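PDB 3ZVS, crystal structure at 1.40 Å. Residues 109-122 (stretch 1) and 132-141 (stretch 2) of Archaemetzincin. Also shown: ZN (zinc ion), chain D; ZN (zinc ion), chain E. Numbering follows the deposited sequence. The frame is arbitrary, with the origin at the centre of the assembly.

Stretch 1 109-122: ERVVKEAVHEIGHV
Stretch 2 132-141: CVMRFSNSVQ

Residues 109-122 form one unbroken helix, phi/psi near -60/-45, with i to i+4 hydrogen bonds from Lys113 N to Glu109 O (3.0 Å) through Val122 N to Glu118 O (3.2 Å). Stretch 2 is mostly loop: a type I turn from Cys132 to Arg135, closed by Arg135 N to Cys132 O at 3.1 Å, then extended residues 135-137 (phi/psi -59/138, -61/137, -116/121), and a new helix starting at Val140. The register is set by two CA pairs, His117 CA to Met134 CA at 5.4 Å and Arg110 CA to Val140 CA at 8.0 Å, so the loop runs back along the helix, antiparallel in sense. Together they bury 466 Å².

Met134, Val133 and His117 cover the most surface. Met134 takes m for chi1, chi2 and chi3, which carries CE over the faces of both zinc-binding histidines: CE lies 4.1 Å from the His117 ring centroid, 12° off the normal, and 3.6 Å from that of His121, 17° off, both CH-pi contacts. Its SD sits 3.4 Å from His117 O and 3.9 Å from Gly120 CA. An ideal CB on Gly120 would fall 2.5 Å from Met134 SD, a clash, so the glycine makes room for the sulfur.

His117 (chi1 t, chi2 94°) works through both ring nitrogens. Its ND1 donates to Val133 O at 2.8 Å and 172°, the carbonyl lying near the ring plane; this leaves His117 NE2 to bind ZN of chain D at 2.1 Å. His121 (chi1 m, chi2 -50°) binds the same ZN through His121 NE2, also at 2.1 Å.

Val133 (chi1 p) packs CG1 against Val116 CG1 at 3.8 Å, an apolar contact, while its CG2 lies 3.4 Å from the backbone Lys113 O. At the far end, Arg110 is extended (chi1 m, chi2 t, chi3 t, chi4 -174°), and Val140 CG2 (chi1 m) covers one face of its guanidinium, 3.7 Å from Arg110 NH2.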

# COMPACT_ATOMS: atom_id res chain seq x y z
N GLU A 109 -9.76 -6.12 -5.76
CA GLU A 109 -10.22 -5.94 -4.40
C GLU A 109 -9.04 -5.97 -3.42
O GLU A 109 -8.96 -5.16 -2.49
CB GLU A 109 -11.21 -7.05 -4.09
CG GLU A 109 -11.78 -6.94 -2.73
CD GLU A 109 -12.76 -8.05 -2.41
OE1 GLU A 109 -12.43 -9.23 -2.57
OE2 GLU A 109 -13.86 -7.70 -1.91
N ARG A 110 -8.12 -6.89 -3.64
CA ARG A 110 -6.94 -6.99 -2.78
C ARG A 110 -6.08 -5.73 -2.89
O ARG A 110 -5.57 -5.24 -1.89
CB ARG A 110 -6.08 -8.16 -3.21
CG ARG A 110 -6.70 -9.52 -2.88
CD ARG A 110 -5.90 -10.63 -3.49
NE ARG A 110 -6.37 -11.94 -3.06
CZ ARG A 110 -5.77 -13.08 -3.36
NH1 ARG A 110 -4.71 -13.11 -4.14
NH2 ARG A 110 -6.26 -14.22 -2.89
N VAL A 111 -5.89 -5.23 -4.10
CA VAL A 111 -5.09 -4.03 -4.29
C VAL A 111 -5.68 -2.85 -3.50
O VAL A 111 -4.96 -2.12 -2.82
CB VAL A 111 -4.96 -3.70 -5.78
CG1 VAL A 111 -4.36 -2.32 -5.96
CG2 VAL A 111 -4.13 -4.74 -6.48
N VAL A 112 -6.99 -2.63 -3.64
CA VAL A 112 -7.62 -1.53 -2.93
C VAL A 112 -7.48 -1.73 -1.40
O VAL A 112 -7.09 -0.79 -0.69
CB VAL A 112 -9.08 -1.33 -3.34
CG1 VAL A 112 -9.68 -0.21 -2.54
CG2 VAL A 112 -9.17 -1.05 -4.84
N LYS A 113 -7.80 -2.93 -0.90
CA LYS A 113 -7.69 -3.20 0.54
C LYS A 113 -6.31 -2.86 1.07
O LYS A 113 -6.17 -2.20 2.09
CB LYS A 113 -7.97 -4.68 0.86
CG LYS A 113 -9.41 -5.10 0.78
CD LYS A 113 -9.55 -6.58 1.07
CE LYS A 113 -11.02 -6.99 1.05
NZ LYS A 113 -11.08 -8.46 1.17
N GLU A 114 -5.28 -3.32 0.37
CA GLU A 114 -3.94 -3.17 0.89
C GLU A 114 -3.43 -1.74 0.76
O GLU A 114 -2.67 -1.26 1.61
CB GLU A 114 -3.03 -4.21 0.24
CG GLU A 114 -3.44 -5.65 0.61
CD GLU A 114 -3.36 -5.89 2.08
OE1 GLU A 114 -2.25 -6.21 2.53
OE2 GLU A 114 -4.35 -5.73 2.82
N ALA A 115 -3.85 -1.03 -0.29
CA ALA A 115 -3.54 0.41 -0.37
C ALA A 115 -4.20 1.20 0.77
O ALA A 115 -3.57 2.03 1.39
CB ALA A 115 -3.99 0.98 -1.73
N VAL A 116 -5.48 0.93 1.01
CA VAL A 116 -6.21 1.58 2.08
C VAL A 116 -5.53 1.31 3.42
O VAL A 116 -5.37 2.22 4.24
CB VAL A 116 -7.65 1.11 2.07
CG1 VAL A 116 -8.41 1.57 3.33
CG2 VAL A 116 -8.39 1.68 0.84
N HIS A 117 -5.11 0.06 3.63
CA HIS A 117 -4.39 -0.33 4.86
C HIS A 117 -3.14 0.54 5.07
O HIS A 117 -2.88 1.08 6.13
CB HIS A 117 -4.03 -1.80 4.75
CG HIS A 117 -3.31 -2.34 5.94
ND1 HIS A 117 -3.97 -2.97 6.98
CD2 HIS A 117 -1.99 -2.31 6.29
CE1 HIS A 117 -3.08 -3.34 7.90
NE2 HIS A 117 -1.88 -2.96 7.50
N GLU A 118 -2.32 0.65 4.03
CA GLU A 118 -1.09 1.42 4.14
C GLU A 118 -1.38 2.90 4.43
O GLU A 118 -0.74 3.53 5.24
CB GLU A 118 -0.26 1.29 2.85
CG GLU A 118 0.33 -0.10 2.65
CD GLU A 118 1.06 -0.63 3.85
OE1 GLU A 118 1.83 0.14 4.49
OE2 GLU A 118 0.89 -1.81 4.19
N ILE A 119 -2.33 3.46 3.72
CA ILE A 119 -2.66 4.87 3.91
C ILE A 119 -3.22 5.07 5.33
O ILE A 119 -2.91 6.05 5.98
CB ILE A 119 -3.63 5.37 2.80
CG1 ILE A 119 -2.92 5.43 1.46
CG2 ILE A 119 -4.19 6.74 3.13
CD1 ILE A 119 -3.90 5.43 0.30
N GLY A 120 -4.00 4.12 5.82
CA GLY A 120 -4.49 4.21 7.19
C GLY A 120 -3.34 4.34 8.18
O GLY A 120 -3.45 5.11 9.13
N HIS A 121 -2.27 3.58 7.99
CA HIS A 121 -1.09 3.76 8.84
C HIS A 121 -0.50 5.16 8.74
O HIS A 121 -0.13 5.74 9.76
CB HIS A 121 0.03 2.80 8.47
CG HIS A 121 -0.16 1.36 8.90
ND1 HIS A 121 -0.52 0.97 10.17
CD2 HIS A 121 0.07 0.22 8.21
CE1 HIS A 121 -0.50 -0.36 10.24
NE2 HIS A 121 -0.17 -0.83 9.06
N VAL A 122 -0.42 5.72 7.53
CA VAL A 122 0.13 7.07 7.40
C VAL A 122 -0.74 8.07 8.19
O VAL A 122 -0.21 9.03 8.78
CB VAL A 122 0.28 7.52 5.92
CG1 VAL A 122 0.91 8.91 5.87
CG2 VAL A 122 1.13 6.53 5.16
N CYS A 132 -12.11 -5.07 10.08
CA CYS A 132 -11.53 -3.79 9.69
C CYS A 132 -10.40 -4.01 8.70
O CYS A 132 -9.61 -4.93 8.87
CB CYS A 132 -10.97 -3.09 10.93
SG CYS A 132 -10.39 -1.40 10.64
N VAL A 133 -10.27 -3.08 7.74
CA VAL A 133 -9.16 -3.09 6.78
C VAL A 133 -7.80 -2.92 7.47
O VAL A 133 -6.79 -3.32 6.90
CB VAL A 133 -9.40 -1.98 5.73
CG1 VAL A 133 -9.27 -0.59 6.34
CG2 VAL A 133 -8.50 -2.16 4.52
N MET A 134 -7.78 -2.33 8.67
CA MET A 134 -6.55 -2.18 9.43
C MET A 134 -6.07 -3.43 10.16
O MET A 134 -5.01 -3.38 10.79
CB MET A 134 -6.62 -0.98 10.41
CG MET A 134 -6.67 0.42 9.72
SD MET A 134 -5.41 0.66 8.43
CE MET A 134 -3.88 0.34 9.35
N ARG A 135 -6.78 -4.54 10.04
CA ARG A 135 -6.22 -5.81 10.55
C ARG A 135 -4.92 -6.10 9.84
O ARG A 135 -4.81 -5.93 8.61
CB ARG A 135 -7.13 -6.98 10.20
CG ARG A 135 -8.35 -7.17 11.03
CD ARG A 135 -8.92 -8.57 10.69
NE ARG A 135 -10.33 -8.72 11.05
CZ ARG A 135 -11.16 -9.56 10.48
NH1 ARG A 135 -10.77 -10.34 9.45
NH2 ARG A 135 -12.40 -9.63 10.93
N PHE A 136 -3.91 -6.55 10.58
CA PHE A 136 -2.76 -7.19 9.96
C PHE A 136 -3.17 -8.43 9.21
O PHE A 136 -4.00 -9.22 9.70
CB PHE A 136 -1.75 -7.55 11.03
CG PHE A 136 -0.58 -8.35 10.51
CD1 PHE A 136 0.50 -7.73 9.90
CD2 PHE A 136 -0.59 -9.74 10.58
CE1 PHE A 136 1.55 -8.46 9.41
CE2 PHE A 136 0.48 -10.48 10.09
CZ PHE A 136 1.54 -9.82 9.50
N SER A 137 -2.61 -8.62 8.01
CA SER A 137 -2.84 -9.84 7.24
C SER A 137 -1.57 -10.61 7.07
O SER A 137 -0.58 -10.07 6.54
CB SER A 137 -3.40 -9.53 5.84
OG SER A 137 -4.64 -8.84 5.93
N ASN A 138 -1.54 -11.84 7.54
CA ASN A 138 -0.33 -12.63 7.43
C ASN A 138 -0.11 -13.12 6.01
O ASN A 138 1.02 -13.25 5.57
CB ASN A 138 -0.40 -13.84 8.38
CG ASN A 138 0.96 -14.41 8.64
OD1 ASN A 138 1.87 -13.66 8.98
ND2 ASN A 138 1.13 -15.70 8.43
N SER A 139 -1.21 -13.42 5.35
CA SER A 139 -1.23 -14.00 4.00
C SER A 139 -2.36 -13.37 3.22
O SER A 139 -3.22 -12.68 3.79
CB SER A 139 -1.53 -15.49 4.09
OG SER A 139 -2.86 -15.65 4.54
N VAL A 140 -2.41 -13.61 1.91
CA VAL A 140 -3.56 -13.15 1.12
C VAL A 140 -4.91 -13.76 1.50
O VAL A 140 -5.92 -13.15 1.29
CB VAL A 140 -3.38 -13.32 -0.43
CG1 VAL A 140 -2.28 -12.48 -0.89
CG2 VAL A 140 -3.19 -14.77 -0.82
N GLN A 141 -4.91 -14.96 2.09
CA GLN A 141 -6.15 -15.52 2.62
C GLN A 141 -6.67 -14.59 3.72
O GLN A 141 -7.88 -14.36 3.85
CB GLN A 141 -5.93 -16.93 3.17
CG GLN A 141 -5.71 -18.02 2.08
CD GLN A 141 -4.33 -17.99 1.38
OE1 GLN A 141 -3.34 -17.49 1.92
NE2 GLN A 141 -4.27 -18.57 0.18
ZN ZN D . -0.13 -2.85 8.61
ZN ZN E . -10.38 -0.67 12.89